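Local coordinates for protein CHAD domain (Ricinus communis, PDB 6QV5) that probably binds inorganic polyphosphate through an all-helical fold of the four-helix-bundle type, and carries a zinc ion held by histidines, at residues S89-G92 and T93-A97; N120-L123 and E124-A127; A284-D287 and A288-A291. All coordinates share one frame; numbering follows the deposited sequence.

Contact 1 of 3, residues S89-G92 and T93-A97; sequences SWLG and TELGA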
loop_
_atom_site.group_PDB
_atom_site.type_symbol
_atom_site.label_atom_id
_atom_site.label_comp_id
_atom_site.label_asym_id
_atom_site.label_seq_id
_atom_site.Cartn_x
_atom_site.Cartn_y
_atom_site.Cartn_z
ATOM N N SER A 89 -1.516 4.617 -12.027
ATOM C CA SER A 89 -0.128 4.158 -11.953
ATOM C C SER A 89 0.828 5.347 -11.831
ATOM O O SER A 89 1.808 5.260 -11.092
ATOM C CB SER A 89 0.223 3.306 -13.168
ATOM O OG SER A 89 -0.559 2.123 -13.198
ATOM N N TRP A 90 0.517 6.463 -12.528
ATOM C CA TRP A 90 1.282 7.711 -12.489
ATOM C C TRP A 90 1.171 8.348 -11.097
ATOM O O TRP A 90 2.190 8.747 -10.534
ATOM C CB TRP A 90 0.810 8.676 -13.598
ATOM C CG TRP A 90 1.163 10.117 -13.365
ATOM C CD1 TRP A 90 2.381 10.704 -13.542
ATOM C CD2 TRP A 90 0.283 11.147 -12.896
ATOM N NE1 TRP A 90 2.316 12.039 -13.213
ATOM C CE2 TRP A 90 1.040 12.337 -12.811
ATOM C CE3 TRP A 90 -1.073 11.179 -12.528
ATOM C CZ2 TRP A 90 0.482 13.549 -12.387
ATOM C CZ3 TRP A 90 -1.622 12.377 -12.101
ATOM C CH2 TRP A 90 -0.851 13.545 -12.039
ATOM N N LEU A 91 -0.060 8.421 -10.543
ATOM C CA LEU A 91 -0.350 8.971 -9.215
ATOM C C LEU A 91 0.325 8.141 -8.108
ATOM O O LEU A 91 0.847 8.714 -7.149
ATOM C CB LEU A 91 -1.876 9.065 -8.996
ATOM C CG LEU A 91 -2.393 9.597 -7.648
ATOM C CD1 LEU A 91 -1.963 11.035 -7.405
ATOM C CD2 LEU A 91 -3.900 9.489 -7.566
ATOM N N GLY A 92 0.322 6.817 -8.274
ATOM C CA GLY A 92 0.946 5.874 -7.352
ATOM C C GLY A 92 2.455 6.011 -7.317
ATOM O O GLY A 92 3.060 5.906 -6.249
ATOM N N THR A 93 3.068 6.272 -8.490
ATOM C CA THR A 93 4.512 6.471 -8.661
ATOM C C THR A 93 4.944 7.821 -8.062
ATOM O O THR A 93 5.983 7.880 -7.402
ATOM C CB THR A 93 4.894 6.305 -10.150
ATOM O OG1 THR A 93 4.481 5.009 -10.591
ATOM C CG2 THR A 93 6.389 6.476 -10.411
ATOM N N GLU A 94 4.148 8.890 -8.283
ATOM C CA GLU A 94 4.435 10.235 -7.773
ATOM C C GLU A 94 4.401 10.307 -6.246
ATOM O O GLU A 94 5.337 10.841 -5.647
ATOM C CB GLU A 94 3.508 11.297 -8.402
ATOM C CG GLU A 94 3.758 11.573 -9.880
ATOM C CD GLU A 94 5.166 11.975 -10.278
ATOM O OE1 GLU A 94 5.684 12.975 -9.730
ATOM O OE2 GLU A 94 5.749 11.290 -11.149
ATOM N N LEU A 95 3.345 9.752 -5.621
ATOM C CA LEU A 95 3.197 9.725 -4.162
ATOM C C LEU A 95 4.121 8.681 -3.533
ATOM O O LEU A 95 4.587 8.883 -2.412
ATOM C CB LEU A 95 1.737 9.465 -3.743
ATOM C CG LEU A 95 0.688 10.524 -4.118
ATOM C CD1 LEU A 95 -0.707 9.989 -3.905
ATOM C CD2 LEU A 95 0.867 11.813 -3.317
ATOM N N GLY A 96 4.364 7.590 -4.263
ATOM C CA GLY A 96 5.228 6.487 -3.856
ATOM C C GLY A 96 6.678 6.884 -3.692
ATOM O O GLY A 96 7.312 6.489 -2.710
ATOM N N ALA A 97 7.202 7.685 -4.645
ATOM C CA ALA A 97 8.574 8.202 -4.635
ATOM C C ALA A 97 8.792 9.114 -3.424
ATOM O O ALA A 97 9.837 9.027 -2.782
ATOM C CB ALA A 97 8.863 8.960 -5.925
#
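Trp90 and Glu94, one helical turn apart, meet through an aliphatic carbon laid on an aromatic face. Glu94 CG sits over the five-membered ring of the indole, 4.0 Å from its centroid and offset toward the rim, a CH-pi contact; its closest ring atom is Trp90 NE1, at 3.7 Å. Glu94 CG, anti to its carbonyl carbon (chi1 -69°), is placed over the ring by that torsion; beyond it the chain bends at chi2, and the carboxylate plane is 26° from that of the ring. A charged residue thus lends its methylene to the tryptophan. One residue on, Leu91 and Leu95 lie side by side, their CD1 methyls 3.9 Å apart, as suits two leucines on the buried side of a helix. Thr93 serves the more exposed side. With its hydroxyl beside its own backbone N (chi1 -57°), Thr93 OG1 donates to Ser89 O at 2.7 Å. The same oxygen takes the helical bond from Thr93 N at 3.1 Å, the two donors coming from opposite faces of the carbonyl plane. Ser89 OG instead turns to Arg68 and Gln85 O. Further out, Arg148 makes a cation-pi contact with Trp90, while Leu91 and Leu95 both pack on Val64 of helix 54-73. Such i, i+4 pairing of side chains is characteristic of an amphipathic helix in an all-helical bundle.

Contact 2 of 3, residues N120-L123 and E124-A127; sequences NGLL and ELNA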
loop_
_atom_site.group_PDB
_atom_site.type_symbol
_atom_site.label_atom_id
_atom_site.label_comp_id
_atom_site.label_asym_id
_atom_site.label_seq_id
_atom_site.Cartn_x
_atom_site.Cartn_y
_atom_site.Cartn_z
ATOM N N ASN A 120 31.415 8.808 11.003
ATOM C CA ASN A 120 30.783 10.010 11.559
ATOM C C ASN A 120 30.077 10.912 10.523
ATOM O O ASN A 120 29.394 11.865 10.911
ATOM C CB ASN A 120 31.808 10.813 12.365
ATOM N N GLY A 121 30.224 10.591 9.234
ATOM C CA GLY A 121 29.644 11.360 8.134
ATOM C C GLY A 121 28.191 11.081 7.796
ATOM O O GLY A 121 27.743 11.430 6.700
ATOM N N LEU A 122 27.433 10.472 8.728
ATOM C CA LEU A 122 26.016 10.162 8.515
ATOM C C LEU A 122 25.093 11.361 8.785
ATOM O O LEU A 122 23.931 11.341 8.370
ATOM C CB LEU A 122 25.578 8.919 9.315
ATOM C CG LEU A 122 26.281 7.590 8.987
ATOM C CD1 LEU A 122 25.994 6.552 10.048
ATOM C CD2 LEU A 122 25.882 7.058 7.611
ATOM N N LEU A 123 25.619 12.410 9.456
ATOM C CA LEU A 123 24.888 13.643 9.768
ATOM C C LEU A 123 24.625 14.467 8.504
ATOM O O LEU A 123 23.520 14.990 8.339
ATOM C CB LEU A 123 25.636 14.482 10.817
ATOM C CG LEU A 123 25.475 14.027 12.264
ATOM C CD1 LEU A 123 26.685 13.233 12.725
ATOM C CD2 LEU A 123 25.256 15.212 13.181
ATOM N N GLU A 124 25.630 14.562 7.608
ATOM C CA GLU A 124 25.510 15.280 6.335
ATOM C C GLU A 124 24.660 14.488 5.331
ATOM O O GLU A 124 24.033 15.089 4.458
ATOM C CB GLU A 124 26.887 15.678 5.760
ATOM C CG GLU A 124 27.814 14.522 5.416
ATOM C CD GLU A 124 29.268 14.899 5.203
ATOM O OE1 GLU A 124 29.548 15.718 4.298
ATOM O OE2 GLU A 124 30.130 14.364 5.937
ATOM N N LEU A 125 24.629 13.146 5.477
ATOM C CA LEU A 125 23.831 12.239 4.648
ATOM C C LEU A 125 22.349 12.402 5.002
ATOM O O LEU A 125 21.511 12.439 4.101
ATOM C CB LEU A 125 24.290 10.777 4.837
ATOM C CG LEU A 125 23.520 9.688 4.070
ATOM C CD1 LEU A 125 23.780 9.761 2.578
ATOM C CD2 LEU A 125 23.875 8.314 4.582
ATOM N N ASN A 126 22.043 12.531 6.313
ATOM C CA ASN A 126 20.693 12.736 6.843
ATOM C C ASN A 126 20.112 14.057 6.327
ATOM O O ASN A 126 18.919 14.122 6.037
ATOM C CB ASN A 126 20.710 12.717 8.371
ATOM C CG ASN A 126 19.338 12.648 8.988
ATOM O OD1 ASN A 126 18.736 11.574 9.107
ATOM N ND2 ASN A 126 18.813 13.794 9.393
ATOM N N ALA A 127 20.968 15.093 6.194
ATOM C CA ALA A 127 20.607 16.412 5.674
ATOM C C ALA A 127 20.335 16.338 4.168
ATOM O O ALA A 127 19.431 17.021 3.681
ATOM C CB ALA A 127 21.720 17.408 5.959
#
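Gly121 lies near the start of helix 122-145, and its carbonyl oxygen is met by a side chain from three residues on: Glu124 CG comes to 3.3 Å from Gly121 O. Chi1 of 62° sets CG between the glutamate's backbone N and carbonyl carbon and turns the extended chain back toward the glycine; Glu124 OE2 ends beside Gly121 CA, 3.8 Å away. Leu122 takes part through both backbone and side chain. Its carbonyl oxygen accepts from Asn126 N at 3.0 Å, and its side chain lies alongside that of Leu125, the CD2 methyls 3.8 Å apart. Both leucines continue onto helix 265-281, Leu122 against Phe270 and Leu125 against Val268 and Ala271, so branched apolar groups fit this flank, where Leu125 is buried. Leu123 belongs to the exposed flank, and its carbonyl accepts a weak bond from Ala127 N, at 3.3 Å. Ala127 CB rests 3.8 Å from Leu123 O, a small methyl beside the helical backbone. The chemistry is thus divided: the two leucines join the start of this helix to helix 265-281 by apolar contact, whereas the acidic group of Glu124, near a helix start, would probably interact favourably with the helix dipole.

Contact 3 of 3, residues A284-D287 and A288-A291; sequences ADLD and AIRA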
loop_
_atom_site.group_PDB
_atom_site.type_symbol
_atom_site.label_atom_id
_atom_site.label_comp_id
_atom_site.label_asym_id
_atom_site.label_seq_id
_atom_site.Cartn_x
_atom_site.Cartn_y
_atom_site.Cartn_z
ATOM N N ALA A 284 13.661 -11.778 6.418
ATOM C CA ALA A 284 12.237 -11.977 6.696
ATOM C C ALA A 284 12.056 -13.381 7.278
ATOM O O ALA A 284 12.315 -14.371 6.587
ATOM C CB ALA A 284 11.420 -11.807 5.421
ATOM N N ASP A 285 11.722 -13.456 8.585
ATOM C CA ASP A 285 11.557 -14.722 9.303
ATOM C C ASP A 285 10.357 -15.496 8.768
ATOM O O ASP A 285 9.236 -15.348 9.263
ATOM C CB ASP A 285 11.482 -14.506 10.830
ATOM C CG ASP A 285 11.678 -15.756 11.677
ATOM O OD1 ASP A 285 12.099 -16.799 11.121
ATOM O OD2 ASP A 285 11.433 -15.686 12.900
ATOM N N LEU A 286 10.610 -16.307 7.722
ATOM C CA LEU A 286 9.601 -17.117 7.041
ATOM C C LEU A 286 8.981 -18.161 7.960
ATOM O O LEU A 286 7.785 -18.402 7.851
ATOM C CB LEU A 286 10.150 -17.777 5.758
ATOM C CG LEU A 286 10.932 -16.911 4.747
ATOM C CD1 LEU A 286 11.303 -17.723 3.538
ATOM C CD2 LEU A 286 10.142 -15.683 4.297
ATOM N N ASP A 287 9.779 -18.747 8.881
ATOM C CA ASP A 287 9.315 -19.745 9.852
ATOM C C ASP A 287 8.237 -19.179 10.787
ATOM O O ASP A 287 7.259 -19.872 11.070
ATOM C CB ASP A 287 10.495 -20.333 10.648
ATOM C CG ASP A 287 11.436 -21.228 9.852
ATOM O OD1 ASP A 287 11.106 -21.560 8.688
ATOM O OD2 ASP A 287 12.498 -21.606 10.396
ATOM N N ALA A 288 8.399 -17.914 11.229
ATOM C CA ALA A 288 7.431 -17.218 12.082
ATOM C C ALA A 288 6.179 -16.847 11.275
ATOM O O ALA A 288 5.075 -16.865 11.823
ATOM C CB ALA A 288 8.060 -15.971 12.680
ATOM N N ILE A 289 6.360 -16.523 9.971
ATOM C CA ILE A 289 5.293 -16.180 9.021
ATOM C C ILE A 289 4.429 -17.427 8.763
ATOM O O ILE A 289 3.205 -17.351 8.883
ATOM C CB ILE A 289 5.888 -15.559 7.715
ATOM C CG1 ILE A 289 6.369 -14.108 7.956
ATOM C CG2 ILE A 289 4.899 -15.620 6.538
ATOM C CD1 ILE A 289 7.444 -13.609 6.983
ATOM N N ARG A 290 5.079 -18.567 8.438
ATOM C CA ARG A 290 4.449 -19.865 8.181
ATOM C C ARG A 290 3.616 -20.320 9.382
ATOM O O ARG A 290 2.479 -20.744 9.195
ATOM C CB ARG A 290 5.507 -20.924 7.818
ATOM C CG ARG A 290 6.027 -20.819 6.388
ATOM C CD ARG A 290 7.469 -21.279 6.296
ATOM N NE ARG A 290 7.990 -21.213 4.930
ATOM C CZ ARG A 290 9.260 -21.432 4.599
ATOM N NH1 ARG A 290 10.158 -21.723 5.534
ATOM N NH2 ARG A 290 9.644 -21.353 3.332
ATOM N N ALA A 291 4.161 -20.172 10.611
ATOM C CA ALA A 291 3.487 -20.528 11.865
ATOM C C ALA A 291 2.309 -19.594 12.181
ATOM O O ALA A 291 1.366 -20.000 12.863
ATOM C CB ALA A 291 4.484 -20.527 13.015
#
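The backbone of Asp285 makes an inverse gamma turn and then starts helix 286-293 from the N-cap position, with Asp285 O accepting from Ile289 N in the carbonyl plane at 3.2 Å and, weakly, from Ala288 N. One residue on, Arg290 N reaches Leu286 O at 2.8 Å, nearly along the C=O axis. Around this frame the Arg290 side chain folds back over the preceding turn, its CG beside the backbone N (chi1 -77°) and its chain bent at chi2. Its guanidinium lies with one face over Leu286 CB, 3.9 Å from Arg290 CZ, while Asp287 OD1 approaches the edge near the guanidinium plane. That second approach is a salt bridge, though its hydrogen bond from Arg290 NH1 to Asp287 OD1 is weak at 3.3 Å, and the two planar groups are turned 33° apart. Arginine suits the place by offering a flat face to a methylene and N-H groups round its rim; NH2 is held separately by Met193 O. Asp285 OD2 touches Ala288 CB at 3.4 Å, a methyl against the N-cap carboxylate. Ile289 supplies the buried anchor, packing on Thr237 and Leu241 of helix 224-260, while Glu240 accepts from Asp285 N, so the start of this short, surface-lying helix is attached to helix 224-260.

How the contacts relate
Along the chain the three contacts come in series, each within one helix: contact 1 midway along helix 82-108, contact 2 at the start of helix 122-145, which is the next helix in sequence, and contact 3 at the start of helix 286-293 near the C-terminus. None touches another. The centres of contact 1 and contact 2 stand 28 Å apart, those of contact 1 and contact 3 30 Å, and those of contact 2 and contact 3 35 Å. Contact 1 and contact 3 fall on opposite sides of the chain's centre. Contact 1 is partly buried, whereas contacts 2 and 3 lie at the surface where helices begin. Helix 122-145 links the first two regions, since its far end packs against Trp90 and Leu91.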